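Local coordinates for protein polyphosphate kinase (Porphyromonas gingivalis, PDB 2O8R) that probably catalyses the reversible transfer of the terminal phosphate of ATP to a growing polyphosphate chain, as in other members of the polyphosphate kinase 1 family, at residues E137-L142 against N183-G188; L164-K169 against Y224-S229; Y378-N383 against R417-M422; V400-E405 against S425-V430. The protein carries 3 engineered substitutions. All coordinates share one frame; numbering follows the deposited sequence.

The four contacts fall into two pairs, one per domain. Interactions 1 and 2 lie in the middle domain with centres 19 Å apart, and touch where Val184 CG1 meets Leu164 CD2 at 4.0 Å; their segments alternate along the chain. Interactions 3 and 4 follow later, in the first phospholipase D-like C-terminal domain, with centres 10 Å apart and alternating segments; helix 416-425 passes directly into strand 428-431, and Met422 O probably accepts a hydrogen bond from Ile427 N. Between the pairs, interactions 1 and 3 are about 17 Å apart at their nearest atoms. Both of these also touch the second subunit, so subunit contacts reach both domains.

Interaction 1: E137-L142 against N183-G188; sequences EEIFPL and NVPTDG
Leu142, in the 3-10 turn that follows helix 125-139, packs against Pro185, the centre of an inverse gamma turn in the loop after strand 178-183; the contact thus joins a helix end to a strand end within the middle domain. Leu142 CB lies 3.6 Å from Pro185 CB and 3.8 Å from Pro185 CG, meeting the pyrrolidine through two of its carbons. Chi1 of -61° puts Leu142 CG anti to the carbonyl carbon; beyond it CD1 comes to 4.2 Å from Gly188 CA. One turn back, Ile139 CG2 just reaches Pro185 CG at 4.4 Å; Ile139 also packs on Leu209, Ile212 and Ile213 of helix 209-214.

Beside this apolar patch, Asn183 ND2 gives a weak, bent hydrogen bond to Leu142 O at 2.7 Å (128° at the hydrogen). The other end of the same amide, OD1, takes a hydrogen bond from the backbone N of Tyr144. Arg158 of the second subunit packs on Leu142 as well. The buried amide therefore bridges two backbone groups of opposite character, a carbonyl and an N-H, which together favour one rotation of the amide, the bond to Tyr144 N being the stronger, and tie the chain leaving the helix to the end of the strand.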
loop_
_atom_site.group_PDB
_atom_site.type_symbol
_atom_site.label_atom_id
_atom_site.label_comp_id
_atom_site.label_asym_id
_atom_site.label_seq_id
_atom_site.Cartn_x
_atom_site.Cartn_y
_atom_site.Cartn_z
ATOM N N GLU A 137 -3.164 2.520 -27.540
ATOM C CA GLU A 137 -2.946 1.256 -26.843
ATOM C C GLU A 137 -3.080 1.354 -25.327
ATOM O O GLU A 137 -3.450 0.379 -24.682
ATOM C CB GLU A 137 -1.580 0.663 -27.184
ATOM C CG GLU A 137 -1.353 0.305 -28.636
ATOM C CD GLU A 137 0.067 -0.199 -28.883
ATOM O OE1 GLU A 137 0.912 -0.104 -27.960
ATOM O OE2 GLU A 137 0.344 -0.696 -29.996
ATOM N N GLU A 138 -2.772 2.515 -24.756
ATOM C CA GLU A 138 -2.667 2.631 -23.295
ATOM C C GLU A 138 -3.730 3.500 -22.604
ATOM O O GLU A 138 -4.238 3.127 -21.552
ATOM C CB GLU A 138 -1.273 3.127 -22.908
ATOM C CG GLU A 138 -0.141 2.237 -23.384
ATOM C CD GLU A 138 0.249 1.182 -22.376
ATOM O OE1 GLU A 138 -0.465 1.014 -21.366
ATOM O OE2 GLU A 138 1.286 0.519 -22.592
ATOM N N ILE A 139 -4.044 4.661 -23.171
ATOM C CA ILE A 139 -5.049 5.541 -22.566
ATOM C C ILE A 139 -6.473 5.117 -22.903
ATOM O O ILE A 139 -7.286 4.873 -22.013
ATOM C CB ILE A 139 -4.891 7.002 -23.012
ATOM C CG1 ILE A 139 -3.520 7.540 -22.612
ATOM C CG2 ILE A 139 -5.995 7.847 -22.409
ATOM C CD1 ILE A 139 -3.329 8.984 -22.942
ATOM N N PHE A 140 -6.763 5.036 -24.196
ATOM C CA PHE A 140 -8.119 4.778 -24.675
ATOM C C PHE A 140 -8.829 3.632 -23.950
ATOM O O PHE A 140 -9.960 3.808 -23.516
ATOM C CB PHE A 140 -8.143 4.582 -26.197
ATOM C CG PHE A 140 -9.514 4.430 -26.764
ATOM C CD1 PHE A 140 -10.255 5.547 -27.117
ATOM C CD2 PHE A 140 -10.073 3.166 -26.941
ATOM C CE1 PHE A 140 -11.529 5.422 -27.640
ATOM C CE2 PHE A 140 -11.344 3.028 -27.461
ATOM C CZ PHE A 140 -12.076 4.163 -27.814
ATOM N N PRO A 141 -8.176 2.465 -23.805
ATOM C CA PRO A 141 -8.855 1.373 -23.074
ATOM C C PRO A 141 -9.277 1.717 -21.640
ATOM O O PRO A 141 -10.056 0.982 -21.047
ATOM C CB PRO A 141 -7.806 0.253 -23.038
ATOM C CG PRO A 141 -6.823 0.585 -24.120
ATOM C CD PRO A 141 -6.843 2.063 -24.308
ATOM N N LEU A 142 -8.771 2.821 -21.097
ATOM C CA LEU A 142 -9.080 3.213 -19.726
ATOM C C LEU A 142 -10.079 4.381 -19.672
ATOM O O LEU A 142 -10.355 4.947 -18.617
ATOM C CB LEU A 142 -7.784 3.562 -18.983
ATOM C CG LEU A 142 -6.683 2.501 -18.801
ATOM C CD1 LEU A 142 -5.565 3.037 -17.915
ATOM C CD2 LEU A 142 -7.242 1.225 -18.201
ATOM N N ASN A 183 -12.961 10.753 -18.318
ATOM C CA ASN A 183 -12.073 10.534 -17.197
ATOM C C ASN A 183 -10.636 10.663 -17.620
ATOM O O ASN A 183 -10.281 10.321 -18.744
ATOM C CB ASN A 183 -12.306 9.137 -16.615
ATOM C CG ASN A 183 -12.388 8.062 -17.682
ATOM O OD1 ASN A 183 -12.942 8.273 -18.761
ATOM N ND2 ASN A 183 -11.833 6.904 -17.389
ATOM N N VAL A 184 -9.795 11.168 -16.729
ATOM C CA VAL A 184 -8.370 11.087 -16.971
ATOM C C VAL A 184 -7.825 10.007 -16.044
ATOM O O VAL A 184 -7.700 10.207 -14.838
ATOM C CB VAL A 184 -7.681 12.463 -16.907
ATOM C CG1 VAL A 184 -8.678 13.518 -17.307
ATOM C CG2 VAL A 184 -7.143 12.764 -15.545
ATOM N N PRO A 185 -7.544 8.829 -16.609
ATOM C CA PRO A 185 -7.321 7.609 -15.827
ATOM C C PRO A 185 -6.005 7.602 -15.064
ATOM O O PRO A 185 -5.146 6.757 -15.315
ATOM C CB PRO A 185 -7.319 6.506 -16.889
ATOM C CG PRO A 185 -6.945 7.187 -18.155
ATOM C CD PRO A 185 -7.404 8.612 -18.059
ATOM N N THR A 186 -5.847 8.532 -14.130
ATOM C CA THR A 186 -4.609 8.601 -13.360
ATOM C C THR A 186 -4.581 7.535 -12.280
ATOM O O THR A 186 -3.584 7.366 -11.595
ATOM C CB THR A 186 -4.368 9.976 -12.759
ATOM O OG1 THR A 186 -5.492 10.349 -11.956
ATOM C CG2 THR A 186 -4.181 10.974 -13.852
ATOM N N ASP A 187 -5.676 6.801 -12.164
ATOM C CA ASP A 187 -5.724 5.621 -11.323
ATOM C C ASP A 187 -5.005 4.445 -11.982
ATOM O O ASP A 187 -4.820 3.400 -11.366
ATOM C CB ASP A 187 -7.183 5.250 -11.049
ATOM C CG ASP A 187 -8.022 5.131 -12.328
ATOM O OD1 ASP A 187 -7.461 5.190 -13.444
ATOM O OD2 ASP A 187 -9.258 4.978 -12.213
ATOM N N GLY A 188 -4.646 4.604 -13.251
ATOM C CA GLY A 188 -3.995 3.541 -14.012
ATOM C C GLY A 188 -2.787 4.005 -14.813
ATOM O O GLY A 188 -2.014 3.189 -15.302
#

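Interaction 2: L164-K169 against Y224-S229; sequences LAVRLK and YEVMDS
Val166, Leu168, Val226 and the ring of Tyr224 form the apolar centre, all on one side of an antiparallel strand pair. Val166 CG1, anti to its own backbone N (chi1 179°), meets Val226 CG1 at 3.8 Å. Next to it Leu168 leans on Tyr224: its CB is 3.7 Å from Tyr224 CD1, and Leu168 CD1 sits over the centre of the ring, 4.3 Å above its plane. The other methyl, Leu168 CD2, turns to Tyr224 CB and Val226. Leu217 of helix 217-220 covers Val166, Val226 and Ser229 on this side.

The strands belong to the mixed sheet of the middle domain, where 163-169 runs between 178-183 and 225-235. At the Lys169 end the ladder is regular: Glu225 N bonds to Lys169 O at 2.7 Å and Lys169 N to Glu225 O at 3.2 Å. Further along, Met227 and Asp228 together stand opposite the single residue Arg167, a beta bulge. Met227 N donates to Arg167 O and Arg167 N to Asp228 O, both 2.9 Å.

On the opposite side of the sheet from the valines, Met227 (a selenomethionine) crosses Arg167 at about a right angle, its CB at the edge of the guanidinium, 3.7 Å from Arg167 NE. The bend at chi2 (-71°) places Met227 SE, 3.9 Å from Lys169 CB. Tyr177 holds the Arg167 guanidinium in a cation-pi contact, while the carboxylate of Asp228 stays nearby without touching it.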
loop_
_atom_site.group_PDB
_atom_site.type_symbol
_atom_site.label_atom_id
_atom_site.label_comp_id
_atom_site.label_asym_id
_atom_site.label_seq_id
_atom_site.Cartn_x
_atom_site.Cartn_y
_atom_site.Cartn_z
ATOM N N LEU A 164 -12.464 15.848 -17.964
ATOM C CA LEU A 164 -12.533 16.714 -19.116
ATOM C C LEU A 164 -13.985 16.828 -19.503
ATOM O O LEU A 164 -14.655 15.821 -19.766
ATOM C CB LEU A 164 -11.750 16.094 -20.265
ATOM C CG LEU A 164 -10.364 16.591 -20.668
ATOM C CD1 LEU A 164 -9.789 17.670 -19.763
ATOM C CD2 LEU A 164 -9.443 15.395 -20.757
ATOM N N ALA A 165 -14.488 18.054 -19.502
ATOM C CA ALA A 165 -15.787 18.317 -20.100
ATOM C C ALA A 165 -15.550 18.771 -21.532
ATOM O O ALA A 165 -14.823 19.737 -21.767
ATOM C CB ALA A 165 -16.531 19.358 -19.322
ATOM N N VAL A 166 -16.148 18.048 -22.473
ATOM C CA VAL A 166 -15.992 18.291 -23.911
ATOM C C VAL A 166 -17.282 18.844 -24.508
ATOM O O VAL A 166 -18.362 18.326 -24.236
ATOM C CB VAL A 166 -15.690 16.965 -24.667
ATOM C CG1 VAL A 166 -15.547 17.208 -26.150
ATOM C CG2 VAL A 166 -14.447 16.291 -24.123
ATOM N N ARG A 167 -17.165 19.893 -25.318
ATOM C CA ARG A 167 -18.294 20.433 -26.078
ATOM C C ARG A 167 -18.283 19.877 -27.498
ATOM O O ARG A 167 -17.261 19.927 -28.180
ATOM C CB ARG A 167 -18.212 21.953 -26.132
ATOM C CG ARG A 167 -19.251 22.598 -27.008
ATOM C CD ARG A 167 -19.354 24.078 -26.714
ATOM N NE ARG A 167 -18.289 24.844 -27.343
ATOM C CZ ARG A 167 -18.102 26.145 -27.152
ATOM N NH1 ARG A 167 -18.910 26.819 -26.342
ATOM N NH2 ARG A 167 -17.104 26.770 -27.767
ATOM N N LEU A 168 -19.424 19.364 -27.946
ATOM C CA LEU A 168 -19.516 18.741 -29.265
ATOM C C LEU A 168 -20.587 19.342 -30.188
ATOM O O LEU A 168 -21.705 19.632 -29.750
ATOM C CB LEU A 168 -19.778 17.248 -29.096
ATOM C CG LEU A 168 -18.765 16.497 -28.243
ATOM C CD1 LEU A 168 -19.402 15.257 -27.630
ATOM C CD2 LEU A 168 -17.531 16.137 -29.061
ATOM N N LYS A 169 -20.237 19.513 -31.466
ATOM C CA LYS A 169 -21.206 19.853 -32.509
ATOM C C LYS A 169 -21.196 18.748 -33.553
ATOM O O LYS A 169 -20.132 18.321 -33.993
ATOM C CB LYS A 169 -20.876 21.193 -33.146
ATOM C CG LYS A 169 -22.050 21.844 -33.846
ATOM C CD LYS A 169 -21.558 22.874 -34.844
ATOM C CE LYS A 169 -22.496 22.991 -36.026
ATOM N NZ LYS A 169 -21.778 23.412 -37.268
ATOM N N TYR A 224 -18.605 13.616 -34.434
ATOM C CA TYR A 224 -18.746 15.001 -33.982
ATOM C C TYR A 224 -17.543 15.824 -34.362
ATOM O O TYR A 224 -16.463 15.288 -34.605
ATOM C CB TYR A 224 -18.864 15.089 -32.461
ATOM C CG TYR A 224 -20.003 14.331 -31.847
ATOM C CD1 TYR A 224 -21.224 14.952 -31.596
ATOM C CD2 TYR A 224 -19.855 12.995 -31.491
ATOM C CE1 TYR A 224 -22.270 14.257 -31.023
ATOM C CE2 TYR A 224 -20.896 12.293 -30.915
ATOM C CZ TYR A 224 -22.102 12.925 -30.683
ATOM O OH TYR A 224 -23.133 12.215 -30.109
ATOM N N GLU A 225 -17.741 17.136 -34.379
ATOM C CA GLU A 225 -16.659 18.098 -34.471
ATOM C C GLU A 225 -16.362 18.551 -33.038
ATOM O O GLU A 225 -17.180 19.230 -32.416
ATOM C CB GLU A 225 -17.086 19.284 -35.342
ATOM C CG GLU A 225 -15.969 19.918 -36.150
ATOM C CD GLU A 225 -15.432 18.994 -37.229
ATOM O OE1 GLU A 225 -14.198 18.978 -37.448
ATOM O OE2 GLU A 225 -16.244 18.277 -37.855
ATOM N N VAL A 226 -15.211 18.140 -32.510
ATOM C CA VAL A 226 -14.844 18.424 -31.125
ATOM C C VAL A 226 -14.511 19.904 -30.970
ATOM O O VAL A 226 -13.492 20.371 -31.470
ATOM C CB VAL A 226 -13.625 17.595 -30.671
ATOM C CG1 VAL A 226 -13.398 17.788 -29.200
ATOM C CG2 VAL A 226 -13.805 16.117 -30.992
HETATM N N MSE A 227 -15.367 20.635 -30.266
HETATM C CA MSE A 227 -15.262 22.098 -30.214
HETATM C C MSE A 227 -14.229 22.606 -29.239
HETATM O O MSE A 227 -13.426 23.473 -29.568
HETATM C CB MSE A 227 -16.628 22.734 -29.945
HETATM C CG MSE A 227 -17.674 22.285 -30.955
HETATM SE SE MSE A 227 -17.449 22.994 -32.773
HETATM C CE MSE A 227 -15.796 22.193 -33.432
ATOM N N ASP A 228 -14.259 22.057 -28.038
ATOM C CA ASP A 228 -13.351 22.455 -26.995
ATOM C C ASP A 228 -13.480 21.426 -25.888
ATOM O O ASP A 228 -14.468 20.689 -25.822
ATOM C CB ASP A 228 -13.726 23.846 -26.474
ATOM C CG ASP A 228 -12.518 24.656 -26.011
ATOM O OD1 ASP A 228 -11.518 24.067 -25.535
ATOM O OD2 ASP A 228 -12.581 25.901 -26.118
ATOM N N SER A 229 -12.458 21.351 -25.046
ATOM C CA SER A 229 -12.568 20.637 -23.794
ATOM C C SER A 229 -11.969 21.501 -22.700
ATOM O O SER A 229 -11.160 22.394 -22.974
ATOM C CB SER A 229 -11.899 19.261 -23.868
ATOM O OG SER A 229 -10.497 19.366 -24.003
#

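Interaction 3: Y378-N383 against R417-M422; sequences YRVAEN and RLSERM
Val380 and Ala381, in the loop after strand 370-377, run past one flank of helix 416-425, with Val380 CA 7.2 Å from Ser419 CA and Ala381 CA 7.0 Å from Leu418 CA. Val380 points its CG2 into the helix surface, and this one methyl does most of the touching: it lies 3.6 Å from SE of Met422, a selenomethionine, 3.8 Å from Leu418 CD2 and close to Ser419 OG. The side chains of Val380 and Met422 pass antiparallel to one another. The hydroxyl of Ser419 makes its hydrogen bond to Asn415 O, one turn back in the chain.

Leu418 reaches the other way, toward the loop backbone. Chi1 (161°) sets its CG anti to the backbone N, on the loop side. Of its two methyls, CD2 lies 3.4 Å from Ala381 O and from Glu382 O, an apolar methyl facing two backbone oxygens. Beyond it Arg421 crosses Asn383 at about a right angle, the amide and guanidinium planes only 15° apart. Arg421 NH1 and Asn383 OD1 are modelled as a hydrogen bond, but a doubtful one, too short to trust at this resolution. The arginine has a firmer partner in Glu391, which forms a salt bridge with its NE.

Asn383 also meets the second subunit, its O accepting a hydrogen bond from Asn383 ND2 of that subunit. The loop extends from the end of a central strand in a phospholipase D-like domain and includes Arg379, a predicted magnesium-site residue; the helix thus packs against the far part of a loop that probably borders the active site.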
loop_
_atom_site.group_PDB
_atom_site.type_symbol
_atom_site.label_atom_id
_atom_site.label_comp_id
_atom_site.label_asym_id
_atom_site.label_seq_id
_atom_site.Cartn_x
_atom_site.Cartn_y
_atom_site.Cartn_z
ATOM N N TYR A 378 -0.542 6.861 16.660
ATOM C CA TYR A 378 -1.648 7.564 15.988
ATOM C C TYR A 378 -2.682 6.586 15.432
ATOM O O TYR A 378 -3.849 6.633 15.813
ATOM C CB TYR A 378 -1.152 8.493 14.881
ATOM C CG TYR A 378 -2.275 9.073 14.033
ATOM C CD1 TYR A 378 -3.193 9.972 14.572
ATOM C CD2 TYR A 378 -2.415 8.724 12.693
ATOM C CE1 TYR A 378 -4.221 10.502 13.802
ATOM C CE2 TYR A 378 -3.440 9.248 11.913
ATOM C CZ TYR A 378 -4.341 10.138 12.472
ATOM O OH TYR A 378 -5.361 10.658 11.700
ATOM N N ARG A 379 -2.228 5.703 14.542
ATOM C CA ARG A 379 -3.028 4.601 14.018
ATOM C C ARG A 379 -2.252 3.301 14.112
ATOM O O ARG A 379 -1.027 3.307 14.220
ATOM C CB ARG A 379 -3.338 4.824 12.537
ATOM C CG ARG A 379 -4.620 5.563 12.238
ATOM C CD ARG A 379 -5.039 5.363 10.789
ATOM N NE ARG A 379 -3.989 5.765 9.856
ATOM C CZ ARG A 379 -3.986 6.902 9.167
ATOM N NH1 ARG A 379 -4.987 7.762 9.291
ATOM N NH2 ARG A 379 -2.980 7.177 8.346
ATOM N N VAL A 380 -2.977 2.185 14.072
ATOM C CA VAL A 380 -2.399 0.908 13.649
ATOM C C VAL A 380 -3.055 0.501 12.326
ATOM O O VAL A 380 -4.210 0.085 12.289
ATOM C CB VAL A 380 -2.494 -0.207 14.727
ATOM C CG1 VAL A 380 -3.736 -0.038 15.582
ATOM C CG2 VAL A 380 -2.442 -1.594 14.077
ATOM N N ALA A 381 -2.319 0.686 11.236
ATOM C CA ALA A 381 -2.825 0.374 9.903
ATOM C C ALA A 381 -1.735 -0.211 9.009
ATOM O O ALA A 381 -1.982 -1.139 8.247
ATOM C CB ALA A 381 -3.413 1.607 9.267
ATOM N N GLU A 382 -0.534 0.344 9.108
ATOM C CA GLU A 382 0.605 -0.105 8.329
ATOM C C GLU A 382 1.478 -0.966 9.205
ATOM O O GLU A 382 1.511 -0.805 10.423
ATOM C CB GLU A 382 1.438 1.087 7.847
ATOM C CG GLU A 382 0.770 1.963 6.811
ATOM C CD GLU A 382 1.043 1.489 5.399
ATOM O OE1 GLU A 382 2.200 1.618 4.941
ATOM O OE2 GLU A 382 0.100 0.994 4.746
ATOM N N ASN A 383 2.175 -1.889 8.565
ATOM C CA ASN A 383 3.263 -2.621 9.167
ATOM C C ASN A 383 4.420 -1.684 9.435
ATOM O O ASN A 383 4.647 -0.778 8.654
ATOM C CB ASN A 383 3.729 -3.699 8.196
ATOM C CG ASN A 383 3.231 -5.051 8.569
ATOM O OD1 ASN A 383 3.572 -5.567 9.633
ATOM N ND2 ASN A 383 2.423 -5.648 7.701
ATOM N N ARG A 417 -6.699 -7.299 9.841
ATOM C CA ARG A 417 -5.785 -8.435 9.820
ATOM C C ARG A 417 -4.516 -8.147 10.633
ATOM O O ARG A 417 -4.012 -9.026 11.345
ATOM C CB ARG A 417 -5.434 -8.819 8.376
ATOM C CG ARG A 417 -4.535 -10.051 8.251
ATOM C CD ARG A 417 -4.284 -10.430 6.801
ATOM N NE ARG A 417 -5.484 -10.960 6.151
ATOM C CZ ARG A 417 -5.788 -12.253 6.063
ATOM N NH1 ARG A 417 -4.983 -13.169 6.587
ATOM N NH2 ARG A 417 -6.903 -12.636 5.450
ATOM N N LEU A 418 -4.019 -6.913 10.536
ATOM C CA LEU A 418 -2.796 -6.515 11.234
ATOM C C LEU A 418 -2.987 -6.470 12.758
ATOM O O LEU A 418 -2.106 -6.894 13.511
ATOM C CB LEU A 418 -2.267 -5.183 10.688
ATOM C CG LEU A 418 -1.275 -4.366 11.523
ATOM C CD1 LEU A 418 0.054 -5.058 11.707
ATOM C CD2 LEU A 418 -1.059 -3.032 10.874
ATOM N N SER A 419 -4.140 -5.974 13.202
ATOM C CA SER A 419 -4.455 -5.921 14.627
ATOM C C SER A 419 -4.636 -7.317 15.210
ATOM O O SER A 419 -4.240 -7.581 16.349
ATOM C CB SER A 419 -5.720 -5.105 14.868
ATOM O OG SER A 419 -5.569 -3.795 14.363
ATOM N N GLU A 420 -5.236 -8.206 14.425
ATOM C CA GLU A 420 -5.470 -9.549 14.888
ATOM C C GLU A 420 -4.131 -10.280 14.952
ATOM O O GLU A 420 -3.901 -11.076 15.863
ATOM C CB GLU A 420 -6.525 -10.276 14.025
ATOM C CG GLU A 420 -6.028 -10.886 12.715
ATOM C CD GLU A 420 -7.146 -11.438 11.838
ATOM O OE1 GLU A 420 -6.934 -12.495 11.198
ATOM O OE2 GLU A 420 -8.232 -10.815 11.785
ATOM N N ARG A 421 -3.232 -9.965 14.022
ATOM C CA ARG A 421 -1.924 -10.580 14.032
ATOM C C ARG A 421 -1.178 -10.162 15.286
ATOM O O ARG A 421 -0.493 -10.981 15.913
ATOM C CB ARG A 421 -1.127 -10.194 12.793
ATOM C CG ARG A 421 0.263 -10.802 12.768
ATOM C CD ARG A 421 0.992 -10.504 11.478
ATOM N NE ARG A 421 1.834 -9.324 11.596
ATOM C CZ ARG A 421 1.709 -8.231 10.855
ATOM N NH1 ARG A 421 2.537 -7.220 11.054
ATOM N NH2 ARG A 421 0.774 -8.149 9.916
HETATM N N MSE A 422 -1.328 -8.892 15.650
HETATM C CA MSE A 422 -0.663 -8.346 16.831
HETATM C C MSE A 422 -1.221 -8.918 18.125
HETATM O O MSE A 422 -0.453 -9.280 19.022
HETATM C CB MSE A 422 -0.771 -6.831 16.853
HETATM C CG MSE A 422 0.060 -6.144 15.793
HETATM SE SE MSE A 422 -0.508 -4.292 15.565
HETATM C CE MSE A 422 0.186 -3.554 17.241
#

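Interaction 4: V400-E405 against S425-V430; sequences VSVFVE and SGIRIV
Phe403 and Val430 project alongside each other from neighbouring parallel strands. Val430 CG2 is 3.4 Å from Phe403 CD1, and its CG1 sits over one face of the ring. Chi1 of -69° puts Phe403 CG anti to the carbonyl carbon, and the ring beyond it lies beside Val430. That ring also meets the ring of Phe494, the two planes at about 45°. Ser401 and Arg428 share this face; the guanidinium passes the serine without bonding to it and makes a salt bridge with Asp498.

Branched side chains fill the other face and cross obliquely. Val400 CG1 meets Ile427 CG2 at 3.8 Å, Val402 CG2 touches the same Ile427 methyl at 4.0 Å, and Val404 CG2 lies 3.8 Å from Ile429 CG2. Helix 385-395 covers Val400 and Ile427, and helix 416-425 covers Ile427 and Ile429.

Four backbone bonds hold the strands in register: Arg428 N to Val400 O and Val402 N to Arg428 O, both 2.7 Å, then Val430 N to Val402 O and Val404 N to Val430 O. Gly426, with positive phi, closes the preceding helix in a Schellman motif. Strand 399-404, helix 416-425 and strand 428-431 make a beta-alpha-beta crossover of the phospholipase D-like domain, with the Phe403 side chain about 11 Å from that of His439, the predicted phosphohistidine.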
loop_
_atom_site.group_PDB
_atom_site.type_symbol
_atom_site.label_atom_id
_atom_site.label_comp_id
_atom_site.label_asym_id
_atom_site.label_seq_id
_atom_site.Cartn_x
_atom_site.Cartn_y
_atom_site.Cartn_z
ATOM N N VAL A 400 2.661 -6.259 26.511
ATOM C CA VAL A 400 2.747 -5.210 25.481
ATOM C C VAL A 400 1.405 -4.514 25.222
ATOM O O VAL A 400 0.462 -5.135 24.730
ATOM C CB VAL A 400 3.326 -5.748 24.151
ATOM C CG1 VAL A 400 3.417 -4.633 23.120
ATOM C CG2 VAL A 400 4.697 -6.373 24.362
ATOM N N SER A 401 1.320 -3.226 25.549
ATOM C CA SER A 401 0.093 -2.456 25.302
ATOM C C SER A 401 0.318 -1.334 24.297
ATOM O O SER A 401 1.338 -0.649 24.354
ATOM C CB SER A 401 -0.430 -1.842 26.593
ATOM O OG SER A 401 0.141 -2.491 27.710
ATOM N N VAL A 402 -0.631 -1.149 23.381
ATOM C CA VAL A 402 -0.586 -0.019 22.443
ATOM C C VAL A 402 -1.868 0.803 22.528
ATOM O O VAL A 402 -2.957 0.298 22.237
ATOM C CB VAL A 402 -0.395 -0.474 20.990
ATOM C CG1 VAL A 402 -0.349 0.718 20.053
ATOM C CG2 VAL A 402 0.856 -1.307 20.837
ATOM N N PHE A 403 -1.727 2.068 22.929
ATOM C CA PHE A 403 -2.856 2.988 23.061
ATOM C C PHE A 403 -2.953 3.820 21.831
ATOM O O PHE A 403 -2.047 4.602 21.544
ATOM C CB PHE A 403 -2.698 3.887 24.287
ATOM C CG PHE A 403 -2.822 3.148 25.576
ATOM C CD1 PHE A 403 -4.030 3.098 26.241
ATOM C CD2 PHE A 403 -1.739 2.455 26.098
ATOM C CE1 PHE A 403 -4.152 2.380 27.422
ATOM C CE2 PHE A 403 -1.858 1.740 27.268
ATOM C CZ PHE A 403 -3.064 1.703 27.933
ATOM N N VAL A 404 -4.058 3.646 21.109
ATOM C CA VAL A 404 -4.239 4.240 19.784
ATOM C C VAL A 404 -5.336 5.300 19.802
ATOM O O VAL A 404 -6.493 5.009 20.152
ATOM C CB VAL A 404 -4.615 3.171 18.724
ATOM C CG1 VAL A 404 -4.580 3.767 17.330
ATOM C CG2 VAL A 404 -3.699 1.960 18.807
ATOM N N GLU A 405 -4.978 6.516 19.390
ATOM C CA GLU A 405 -5.893 7.661 19.461
ATOM C C GLU A 405 -7.022 7.708 18.426
ATOM O O GLU A 405 -7.809 8.656 18.423
ATOM C CB GLU A 405 -5.121 8.981 19.422
ATOM C CG GLU A 405 -4.233 9.181 18.203
ATOM C CD GLU A 405 -3.702 10.608 18.079
ATOM O OE1 GLU A 405 -4.507 11.533 17.821
ATOM O OE2 GLU A 405 -2.474 10.804 18.219
ATOM N N SER A 425 -0.048 -12.212 18.520
ATOM C CA SER A 425 1.332 -12.187 18.989
ATOM C C SER A 425 1.380 -11.955 20.488
ATOM O O SER A 425 2.412 -12.192 21.118
ATOM C CB SER A 425 2.143 -11.115 18.261
ATOM O OG SER A 425 2.066 -11.291 16.858
ATOM N N GLY A 426 0.263 -11.490 21.051
ATOM C CA GLY A 426 0.159 -11.264 22.487
ATOM C C GLY A 426 0.034 -9.808 22.869
ATOM O O GLY A 426 -0.219 -9.498 24.038
ATOM N N ILE A 427 0.222 -8.919 21.890
ATOM C CA ILE A 427 0.044 -7.470 22.084
ATOM C C ILE A 427 -1.410 -7.119 22.434
ATOM O O ILE A 427 -2.339 -7.786 21.976
ATOM C CB ILE A 427 0.426 -6.676 20.818
ATOM C CG1 ILE A 427 1.861 -6.981 20.371
ATOM C CG2 ILE A 427 0.247 -5.215 21.051
ATOM C CD1 ILE A 427 2.227 -6.369 19.006
ATOM N N ARG A 428 -1.596 -6.092 23.258
ATOM C CA ARG A 428 -2.928 -5.572 23.554
ATOM C C ARG A 428 -3.095 -4.193 22.924
ATOM O O ARG A 428 -2.188 -3.346 22.987
ATOM C CB ARG A 428 -3.159 -5.469 25.057
ATOM C CG ARG A 428 -3.236 -6.793 25.772
ATOM C CD ARG A 428 -3.536 -6.613 27.250
ATOM N NE ARG A 428 -4.510 -5.554 27.523
ATOM C CZ ARG A 428 -4.296 -4.554 28.376
ATOM N NH1 ARG A 428 -3.149 -4.497 29.039
ATOM N NH2 ARG A 428 -5.224 -3.622 28.583
ATOM N N ILE A 429 -4.256 -3.963 22.320
ATOM C CA ILE A 429 -4.517 -2.691 21.654
ATOM C C ILE A 429 -5.744 -2.059 22.276
ATOM O O ILE A 429 -6.840 -2.612 22.177
ATOM C CB ILE A 429 -4.720 -2.852 20.116
ATOM C CG1 ILE A 429 -3.449 -3.428 19.480
ATOM C CG2 ILE A 429 -5.053 -1.530 19.504
ATOM C CD1 ILE A 429 -3.639 -4.036 18.119
ATOM N N VAL A 430 -5.565 -0.917 22.936
ATOM C CA VAL A 430 -6.713 -0.211 23.480
ATOM C C VAL A 430 -6.937 1.151 22.827
ATOM O O VAL A 430 -5.997 1.928 22.613
ATOM C CB VAL A 430 -6.761 -0.203 25.051
ATOM C CG1 VAL A 430 -5.649 -1.079 25.675
ATOM C CG2 VAL A 430 -6.813 1.219 25.620
#